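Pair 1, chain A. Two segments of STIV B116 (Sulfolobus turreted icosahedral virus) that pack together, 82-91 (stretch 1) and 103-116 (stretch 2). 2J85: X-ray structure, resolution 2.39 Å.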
# COMPACT_ATOMS: atom_id res chain seq x y z
N LEU A 82 -7.91 -5.24 -9.03
CA LEU A 82 -6.92 -5.66 -10.03
C LEU A 82 -5.97 -4.51 -10.12
O LEU A 82 -6.39 -3.38 -10.39
CB LEU A 82 -7.56 -5.88 -11.40
CG LEU A 82 -8.41 -7.13 -11.54
CD1 LEU A 82 -9.35 -7.07 -12.79
CD2 LEU A 82 -7.49 -8.39 -11.52
N ILE A 83 -4.70 -4.77 -9.84
CA ILE A 83 -3.76 -3.69 -9.63
C ILE A 83 -2.62 -3.72 -10.66
O ILE A 83 -2.05 -4.77 -10.93
CB ILE A 83 -3.20 -3.70 -8.18
CG1 ILE A 83 -4.37 -3.83 -7.19
CG2 ILE A 83 -2.31 -2.45 -7.95
CD1 ILE A 83 -4.04 -3.67 -5.71
N ILE A 84 -2.31 -2.54 -11.23
CA ILE A 84 -1.12 -2.35 -12.05
C ILE A 84 -0.14 -1.42 -11.30
O ILE A 84 -0.49 -0.29 -10.94
CB ILE A 84 -1.44 -1.77 -13.46
CG1 ILE A 84 -0.15 -1.65 -14.30
CG2 ILE A 84 -2.16 -0.43 -13.36
CD1 ILE A 84 -0.35 -1.14 -15.75
N MSE A 85 1.07 -1.93 -11.07
CA MSE A 85 2.08 -1.20 -10.34
C MSE A 85 3.21 -0.84 -11.29
O MSE A 85 3.85 -1.71 -11.85
CB MSE A 85 2.63 -2.05 -9.20
CG MSE A 85 1.58 -2.65 -8.30
SE MSE A 85 1.48 -1.89 -6.51
CE MSE A 85 1.29 -0.04 -7.13
N ILE A 86 3.43 0.46 -11.48
CA ILE A 86 4.57 0.94 -12.24
C ILE A 86 5.59 1.55 -11.28
O ILE A 86 5.22 2.35 -10.43
CB ILE A 86 4.12 1.96 -13.32
CG1 ILE A 86 2.95 1.38 -14.14
CG2 ILE A 86 5.28 2.33 -14.23
CD1 ILE A 86 2.17 2.40 -14.93
N SER A 87 6.85 1.14 -11.40
CA SER A 87 7.97 1.76 -10.64
C SER A 87 8.24 3.22 -11.10
O SER A 87 8.04 4.17 -10.33
CB SER A 87 9.29 0.96 -10.74
OG SER A 87 9.13 -0.30 -11.37
N GLN A 88 8.68 3.37 -12.34
CA GLN A 88 8.98 4.69 -12.89
C GLN A 88 7.69 5.48 -13.08
O GLN A 88 6.64 4.90 -13.40
CB GLN A 88 9.75 4.58 -14.22
CG GLN A 88 8.92 4.09 -15.44
CD GLN A 88 9.76 4.05 -16.74
OE1 GLN A 88 10.91 3.57 -16.74
NE2 GLN A 88 9.19 4.55 -17.84
N ARG A 89 7.76 6.80 -12.90
CA ARG A 89 6.61 7.67 -13.17
C ARG A 89 6.56 7.94 -14.68
O ARG A 89 7.42 8.65 -15.20
CB ARG A 89 6.73 8.99 -12.40
CG ARG A 89 6.64 8.85 -10.89
CD ARG A 89 7.05 10.15 -10.17
NE ARG A 89 7.15 9.97 -8.72
CZ ARG A 89 7.48 10.93 -7.85
NH1 ARG A 89 7.74 12.17 -8.26
NH2 ARG A 89 7.54 10.64 -6.55
N LEU A 90 5.56 7.38 -15.35
CA LEU A 90 5.38 7.52 -16.80
C LEU A 90 5.31 8.98 -17.29
O LEU A 90 4.76 9.84 -16.61
CB LEU A 90 4.08 6.81 -17.24
CG LEU A 90 3.94 5.30 -17.09
CD1 LEU A 90 2.51 4.89 -17.41
CD2 LEU A 90 4.92 4.55 -17.99
N GLU A 91 5.85 9.22 -18.49
CA GLU A 91 5.81 10.55 -19.12
C GLU A 91 4.39 10.87 -19.61
O GLU A 91 3.80 10.06 -20.35
CB GLU A 91 6.76 10.60 -20.32
CG GLU A 91 8.23 10.38 -19.99
CD GLU A 91 9.16 11.12 -20.94
OE1 GLU A 91 9.18 12.37 -20.89
OE2 GLU A 91 9.88 10.47 -21.72
N ASP A 103 8.89 -4.50 -22.83
CA ASP A 103 10.25 -4.32 -22.31
C ASP A 103 10.18 -3.98 -20.83
O ASP A 103 10.79 -4.65 -20.00
CB ASP A 103 11.00 -3.21 -23.06
CG ASP A 103 11.57 -3.68 -24.40
OD1 ASP A 103 11.41 -4.88 -24.73
OD2 ASP A 103 12.18 -2.84 -25.11
N MSE A 104 9.43 -2.93 -20.50
CA MSE A 104 9.19 -2.53 -19.12
C MSE A 104 8.76 -3.73 -18.29
O MSE A 104 9.27 -3.95 -17.19
CB MSE A 104 8.12 -1.46 -19.05
CG MSE A 104 8.58 -0.11 -19.53
SE MSE A 104 7.20 1.27 -19.37
CE MSE A 104 6.98 1.28 -17.42
N TYR A 105 7.82 -4.50 -18.84
CA TYR A 105 7.29 -5.67 -18.13
C TYR A 105 8.37 -6.73 -17.91
O TYR A 105 8.55 -7.20 -16.79
CB TYR A 105 6.06 -6.24 -18.85
CG TYR A 105 5.57 -7.55 -18.28
CD1 TYR A 105 4.94 -7.60 -17.04
CD2 TYR A 105 5.73 -8.74 -18.98
CE1 TYR A 105 4.49 -8.81 -16.50
CE2 TYR A 105 5.27 -9.95 -18.47
CZ TYR A 105 4.65 -9.99 -17.23
OH TYR A 105 4.23 -11.20 -16.74
N ARG A 106 9.09 -7.09 -18.97
CA ARG A 106 10.18 -8.06 -18.85
C ARG A 106 11.30 -7.53 -17.94
O ARG A 106 11.94 -8.31 -17.22
CB ARG A 106 10.75 -8.44 -20.23
CG ARG A 106 11.89 -9.48 -20.16
CD ARG A 106 12.05 -10.33 -21.44
NE ARG A 106 10.83 -11.08 -21.77
CZ ARG A 106 10.72 -11.98 -22.74
NH1 ARG A 106 11.76 -12.29 -23.51
NH2 ARG A 106 9.55 -12.58 -22.95
N GLN A 107 11.52 -6.21 -17.97
CA GLN A 107 12.52 -5.57 -17.09
C GLN A 107 12.06 -5.48 -15.62
O GLN A 107 12.84 -5.12 -14.74
CB GLN A 107 12.84 -4.16 -17.57
CG GLN A 107 13.63 -4.07 -18.86
CD GLN A 107 13.92 -2.63 -19.21
OE1 GLN A 107 14.55 -1.90 -18.44
NE2 GLN A 107 13.44 -2.19 -20.37
N GLY A 108 10.79 -5.78 -15.37
CA GLY A 108 10.24 -5.76 -14.01
C GLY A 108 9.81 -4.38 -13.57
O GLY A 108 9.62 -4.15 -12.38
N LYS A 109 9.63 -3.48 -14.53
CA LYS A 109 9.15 -2.13 -14.24
C LYS A 109 7.61 -2.05 -14.17
O LYS A 109 7.05 -1.08 -13.64
CB LYS A 109 9.71 -1.15 -15.28
CG LYS A 109 11.23 -1.04 -15.26
CD LYS A 109 11.79 -0.56 -16.61
CE LYS A 109 13.14 0.20 -16.49
NZ LYS A 109 12.98 1.69 -16.54
N ILE A 110 6.92 -3.06 -14.70
CA ILE A 110 5.46 -3.21 -14.52
C ILE A 110 5.14 -4.55 -13.87
O ILE A 110 5.65 -5.58 -14.29
CB ILE A 110 4.67 -3.16 -15.86
CG1 ILE A 110 5.15 -2.04 -16.77
CG2 ILE A 110 3.20 -2.98 -15.58
CD1 ILE A 110 4.58 -2.14 -18.17
N SER A 111 4.28 -4.53 -12.87
CA SER A 111 3.80 -5.74 -12.22
C SER A 111 2.29 -5.64 -12.05
O SER A 111 1.72 -4.55 -12.00
CB SER A 111 4.45 -5.92 -10.86
OG SER A 111 5.86 -5.97 -10.94
N PHE A 112 1.64 -6.80 -11.95
CA PHE A 112 0.20 -6.86 -11.82
C PHE A 112 -0.15 -7.71 -10.62
O PHE A 112 0.55 -8.66 -10.32
CB PHE A 112 -0.45 -7.44 -13.08
CG PHE A 112 -0.06 -6.75 -14.33
CD1 PHE A 112 0.94 -7.26 -15.13
CD2 PHE A 112 -0.68 -5.57 -14.71
CE1 PHE A 112 1.31 -6.62 -16.29
CE2 PHE A 112 -0.32 -4.92 -15.87
CZ PHE A 112 0.67 -5.45 -16.67
N TYR A 113 -1.22 -7.32 -9.93
CA TYR A 113 -1.66 -8.02 -8.73
C TYR A 113 -3.15 -8.07 -8.68
O TYR A 113 -3.86 -7.28 -9.33
CB TYR A 113 -1.14 -7.38 -7.44
CG TYR A 113 0.37 -7.22 -7.42
CD1 TYR A 113 0.96 -6.09 -7.95
CD2 TYR A 113 1.20 -8.22 -6.91
CE1 TYR A 113 2.34 -5.95 -7.99
CE2 TYR A 113 2.61 -8.09 -6.94
CZ TYR A 113 3.16 -6.94 -7.48
OH TYR A 113 4.51 -6.71 -7.55
N GLU A 114 -3.64 -9.05 -7.93
CA GLU A 114 -5.04 -9.10 -7.64
C GLU A 114 -5.16 -9.19 -6.14
O GLU A 114 -4.42 -9.95 -5.51
CB GLU A 114 -5.67 -10.30 -8.33
CG GLU A 114 -7.16 -10.37 -8.18
CD GLU A 114 -7.76 -11.54 -8.92
OE1 GLU A 114 -6.99 -12.43 -9.39
OE2 GLU A 114 -9.00 -11.56 -9.02
N VAL A 115 -6.09 -8.43 -5.57
CA VAL A 115 -6.31 -8.44 -4.13
C VAL A 115 -7.76 -8.77 -3.93
O VAL A 115 -8.64 -8.12 -4.51
CB VAL A 115 -5.93 -7.07 -3.49
CG1 VAL A 115 -6.16 -7.07 -2.00
CG2 VAL A 115 -4.47 -6.73 -3.85
N TRP A 116 -8.02 -9.78 -3.09
CA TRP A 116 -9.39 -10.12 -2.69
C TRP A 116 -9.45 -10.54 -1.22
O TRP A 116 -8.43 -10.77 -0.58
CB TRP A 116 -9.96 -11.20 -3.61
CG TRP A 116 -9.42 -12.56 -3.39
CD1 TRP A 116 -9.91 -13.51 -2.55
CD2 TRP A 116 -8.28 -13.15 -4.03
NE1 TRP A 116 -9.15 -14.65 -2.61
CE2 TRP A 116 -8.14 -14.46 -3.51
CE3 TRP A 116 -7.37 -12.71 -4.98
CZ2 TRP A 116 -7.13 -15.32 -3.92
CZ3 TRP A 116 -6.34 -13.58 -5.39
CH2 TRP A 116 -6.24 -14.86 -4.86

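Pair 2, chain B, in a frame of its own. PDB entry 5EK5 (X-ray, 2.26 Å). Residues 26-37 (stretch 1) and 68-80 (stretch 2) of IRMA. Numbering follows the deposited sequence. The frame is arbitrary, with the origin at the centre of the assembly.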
# COMPACT_ATOMS: atom_id res chain seq x y z
N TYR B 26 10.80 8.15 7.28
CA TYR B 26 9.70 7.67 6.45
C TYR B 26 10.18 6.55 5.54
O TYR B 26 11.08 6.74 4.73
CB TYR B 26 9.09 8.81 5.65
CG TYR B 26 8.68 9.98 6.51
CD1 TYR B 26 7.46 9.99 7.17
CD2 TYR B 26 9.52 11.08 6.67
CE1 TYR B 26 7.08 11.06 7.97
CE2 TYR B 26 9.15 12.15 7.46
CZ TYR B 26 7.93 12.14 8.11
OH TYR B 26 7.55 13.20 8.89
N GLN B 27 9.57 5.38 5.70
CA GLN B 27 9.97 4.20 4.96
C GLN B 27 9.17 4.07 3.67
O GLN B 27 7.94 4.11 3.69
CB GLN B 27 9.79 2.95 5.82
CG GLN B 27 10.20 1.64 5.15
CD GLN B 27 10.04 0.46 6.08
OE1 GLN B 27 9.77 0.62 7.27
NE2 GLN B 27 10.21 -0.75 5.55
N PHE B 28 9.88 3.90 2.56
CA PHE B 28 9.21 3.72 1.29
C PHE B 28 9.57 2.35 0.72
O PHE B 28 10.74 1.94 0.71
CB PHE B 28 9.60 4.82 0.30
CG PHE B 28 9.12 6.19 0.71
CD1 PHE B 28 9.85 6.95 1.62
CD2 PHE B 28 7.94 6.71 0.21
CE1 PHE B 28 9.41 8.20 2.00
CE2 PHE B 28 7.50 7.97 0.59
CZ PHE B 28 8.24 8.71 1.48
N ARG B 29 8.55 1.63 0.26
CA ARG B 29 8.77 0.39 -0.45
C ARG B 29 8.72 0.63 -1.96
O ARG B 29 7.76 1.23 -2.46
CB ARG B 29 7.76 -0.68 -0.05
CG ARG B 29 8.00 -2.01 -0.75
CD ARG B 29 6.99 -3.03 -0.29
NE ARG B 29 7.14 -3.33 1.13
CZ ARG B 29 6.33 -4.12 1.82
NH1 ARG B 29 5.29 -4.70 1.23
NH2 ARG B 29 6.55 -4.34 3.11
N LEU B 30 9.74 0.17 -2.66
CA LEU B 30 9.77 0.28 -4.11
C LEU B 30 9.60 -1.12 -4.69
O LEU B 30 10.20 -2.06 -4.20
CB LEU B 30 11.07 0.93 -4.60
CG LEU B 30 11.22 2.45 -4.51
CD1 LEU B 30 11.26 2.91 -3.06
CD2 LEU B 30 12.45 2.94 -5.26
N ASP B 31 8.78 -1.23 -5.72
CA ASP B 31 8.41 -2.53 -6.26
C ASP B 31 8.34 -2.49 -7.78
O ASP B 31 7.68 -1.64 -8.36
CB ASP B 31 7.06 -2.97 -5.68
CG ASP B 31 6.70 -4.41 -6.01
OD1 ASP B 31 7.35 -5.02 -6.89
OD2 ASP B 31 5.76 -4.93 -5.38
N ASN B 32 9.05 -3.41 -8.43
CA ASN B 32 9.03 -3.48 -9.89
C ASN B 32 7.93 -4.38 -10.46
O ASN B 32 7.95 -4.73 -11.64
CB ASN B 32 10.42 -3.89 -10.39
CG ASN B 32 10.68 -5.39 -10.26
OD1 ASN B 32 10.04 -6.09 -9.47
ND2 ASN B 32 11.64 -5.87 -11.03
N GLY B 33 6.98 -4.75 -9.60
CA GLY B 33 5.80 -5.50 -10.01
C GLY B 33 6.05 -6.88 -10.58
O GLY B 33 5.14 -7.53 -11.11
N GLY B 34 7.28 -7.36 -10.45
CA GLY B 34 7.64 -8.69 -10.90
C GLY B 34 8.22 -8.68 -12.30
O GLY B 34 8.57 -9.73 -12.84
N ASN B 35 8.31 -7.49 -12.89
CA ASN B 35 9.07 -7.32 -14.12
C ASN B 35 10.50 -7.50 -13.66
O ASN B 35 10.98 -6.66 -12.91
CB ASN B 35 8.88 -5.94 -14.74
CG ASN B 35 7.43 -5.61 -15.00
OD1 ASN B 35 6.94 -5.74 -16.12
ND2 ASN B 35 6.73 -5.17 -13.96
N ASP B 36 11.21 -8.54 -14.07
CA ASP B 36 12.54 -8.64 -13.49
C ASP B 36 13.64 -8.05 -14.39
O ASP B 36 14.71 -8.63 -14.59
CB ASP B 36 12.84 -10.08 -13.07
CG ASP B 36 11.89 -10.56 -11.95
OD1 ASP B 36 11.83 -9.90 -10.88
OD2 ASP B 36 11.24 -11.62 -12.11
N GLU B 37 13.31 -6.89 -14.94
CA GLU B 37 14.28 -5.92 -15.44
C GLU B 37 14.58 -4.99 -14.27
O GLU B 37 13.71 -4.22 -13.86
CB GLU B 37 13.73 -5.13 -16.63
N ASP B 68 16.28 -7.44 -10.41
CA ASP B 68 16.83 -8.14 -11.57
C ASP B 68 16.50 -9.60 -11.34
O ASP B 68 16.85 -10.48 -12.13
CB ASP B 68 18.34 -7.94 -11.72
CG ASP B 68 18.89 -8.50 -13.04
OD1 ASP B 68 18.72 -7.86 -14.10
OD2 ASP B 68 19.46 -9.61 -13.02
N SER B 69 15.80 -9.83 -10.23
CA SER B 69 15.37 -11.14 -9.79
C SER B 69 14.00 -11.06 -9.12
O SER B 69 13.55 -9.99 -8.70
CB SER B 69 16.40 -11.72 -8.83
OG SER B 69 15.79 -12.61 -7.94
N ASN B 70 13.36 -12.21 -8.98
CA ASN B 70 12.02 -12.27 -8.40
C ASN B 70 11.85 -12.05 -6.90
O ASN B 70 10.79 -11.58 -6.46
CB ASN B 70 11.42 -13.65 -8.70
CG ASN B 70 11.88 -14.72 -7.69
OD1 ASN B 70 13.08 -14.85 -7.40
ND2 ASN B 70 10.93 -15.45 -7.12
N ALA B 71 12.87 -12.36 -6.11
CA ALA B 71 12.73 -12.27 -4.67
C ALA B 71 13.42 -11.01 -4.23
O ALA B 71 13.53 -10.72 -3.05
CB ALA B 71 13.33 -13.54 -3.96
N THR B 72 13.88 -10.28 -5.24
CA THR B 72 14.40 -8.95 -5.05
C THR B 72 13.54 -7.93 -5.80
O THR B 72 14.03 -6.86 -6.16
CB THR B 72 15.86 -8.85 -5.56
OG1 THR B 72 15.88 -9.16 -6.96
CG2 THR B 72 16.73 -9.80 -4.79
N ARG B 73 12.27 -8.27 -5.99
CA ARG B 73 11.34 -7.40 -6.69
C ARG B 73 11.08 -6.11 -5.92
O ARG B 73 10.86 -5.08 -6.53
CB ARG B 73 10.04 -8.16 -7.00
CG ARG B 73 9.30 -8.74 -5.79
CD ARG B 73 8.05 -9.51 -6.23
NE ARG B 73 7.14 -8.67 -7.00
CZ ARG B 73 6.07 -8.06 -6.50
NH1 ARG B 73 5.76 -8.19 -5.22
NH2 ARG B 73 5.30 -7.31 -7.28
N THR B 74 11.12 -6.18 -4.59
CA THR B 74 10.98 -4.99 -3.78
C THR B 74 12.26 -4.64 -3.03
O THR B 74 13.11 -5.51 -2.78
CB THR B 74 9.83 -5.14 -2.75
OG1 THR B 74 10.24 -6.00 -1.69
CG2 THR B 74 8.57 -5.71 -3.41
N THR B 75 12.38 -3.37 -2.66
CA THR B 75 13.42 -2.89 -1.77
C THR B 75 12.87 -1.73 -0.95
O THR B 75 11.93 -1.05 -1.37
CB THR B 75 14.68 -2.46 -2.54
OG1 THR B 75 15.75 -2.24 -1.61
CG2 THR B 75 14.43 -1.19 -3.33
N ASP B 76 13.45 -1.50 0.22
CA ASP B 76 12.97 -0.46 1.12
C ASP B 76 13.98 0.67 1.27
O ASP B 76 15.17 0.44 1.46
CB ASP B 76 12.63 -1.06 2.48
CG ASP B 76 11.44 -1.99 2.42
OD1 ASP B 76 10.51 -1.73 1.63
OD2 ASP B 76 11.45 -3.01 3.14
N ALA B 77 13.49 1.91 1.18
CA ALA B 77 14.33 3.09 1.34
C ALA B 77 13.79 3.98 2.45
O ALA B 77 12.60 3.94 2.76
CB ALA B 77 14.41 3.86 0.04
N PHE B 78 14.66 4.79 3.04
CA PHE B 78 14.25 5.63 4.16
C PHE B 78 14.56 7.11 3.93
O PHE B 78 15.64 7.46 3.46
CB PHE B 78 14.92 5.14 5.44
CG PHE B 78 14.46 3.78 5.86
CD1 PHE B 78 15.07 2.64 5.36
CD2 PHE B 78 13.39 3.63 6.73
CE1 PHE B 78 14.64 1.38 5.73
CE2 PHE B 78 12.96 2.38 7.11
CZ PHE B 78 13.58 1.25 6.61
N LEU B 79 13.60 7.95 4.26
CA LEU B 79 13.75 9.39 4.16
C LEU B 79 13.78 10.02 5.54
O LEU B 79 12.80 9.96 6.29
CB LEU B 79 12.61 9.98 3.32
CG LEU B 79 12.63 11.49 3.11
CD1 LEU B 79 13.99 11.89 2.57
CD2 LEU B 79 11.54 11.90 2.14
N GLU B 80 14.93 10.60 5.90
CA GLU B 80 15.12 11.22 7.21
C GLU B 80 14.97 12.74 7.23
O GLU B 80 15.51 13.44 6.38
CB GLU B 80 16.50 10.87 7.76
CG GLU B 80 16.70 9.41 8.10
CD GLU B 80 17.89 9.20 9.01
OE1 GLU B 80 18.07 10.01 9.95
OE2 GLU B 80 18.65 8.24 8.80

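Both pairs are two antiparallel strands of a sheet, joined by backbone hydrogen bonds. In each, the strand axes approach to 4.6 Å and their N-to-C directions make an angle of 152°. Fourteen central residues superpose with an RMSD of 0.9 Å. The strands are 82-86 and 110-116 in pair 1, and 26-31 and 74-80 in pair 2.

The register is the same. I83(A) with Y113(A) matches F28(B) with A77(B), and M85(A) with S111(A) matches L30(B) with T75(B). These are hydrogen-bonded pairs. I83(A) N donates to Y113(A) O at 2.7 Å, and F28(B) N donates to A77(B) O at 2.7 Å. One step further, M85(A) N reaches S111(A) O at 2.9 Å, and L30(B) N reaches T75(B) O at 2.8 Å. The ladder closes alike where the first strand ends: S87(A) N bonds K109(A) O at 3.2 Å, and N32(B) N bonds R73(B) O at 3.1 Å.

The alternation of a strand puts I83(A), M85(A), S111(A) and Y113(A) on one face in pair 1. The matching face in pair 2 holds F28(B), L30(B), T75(B) and A77(B). At the matched positions of this face, the ring sits on the second strand in pair 1 and on the first strand in pair 2. In pair 1 it belongs to Y113(A), and M85(A) CG, of a selenomethionine, meets its edge at CE1, 3.4 Å away. In pair 2 the matching position is the small A77(B), and the ring comes from F28(B). L79(B) CB lies at the edge of that ring, 3.9 Å from F28(B) CE1. The equivalent of L79(B), V115(A), also packs on the residue matched to F28(B): its CG2 is 3.6 Å from I83(A) CD1.

The other face differs more in chemistry. In pair 1 it is largely apolar at I84(A), I86(A), I110(A) and F112(A). I84(A) CG1 packs 3.6 Å from F112(A) CE2 and 3.8 Å from I110(A) CG2. The same four positions in pair 2 are R29(B), D31(B), T74(B) and D76(B). R29(B) and D76(B) replace the isoleucine-phenylalanine contact with a long salt bridge, R29(B) NE to D76(B) OD1 at 3.8 Å. Beside it, L82(A) CD2 lies 3.9 Å from E114(A) CG, while Q27(B) CG lies 3.5 Å from F78(B) CE2. The aromatic ring here is in pair 2.

A basic residue precedes the second strand in both pairs. K109(A) and R73(B) have CA atoms 0.2 Å apart after superposition, but their side chains choose different partners. K109(A) NZ bonds Q88(A) OE1 at 2.8 Å. R73(B) NH2 forms a salt bridge with D31(B) OD2 at 3.1 Å, with that oxygen over one face of the guanidinium. Q88(A) is matched by G33(B), which has no side chain to offer. Instead, G33(B) CA lies at the guanidinium edge, 3.3 Å from R73(B) NH2.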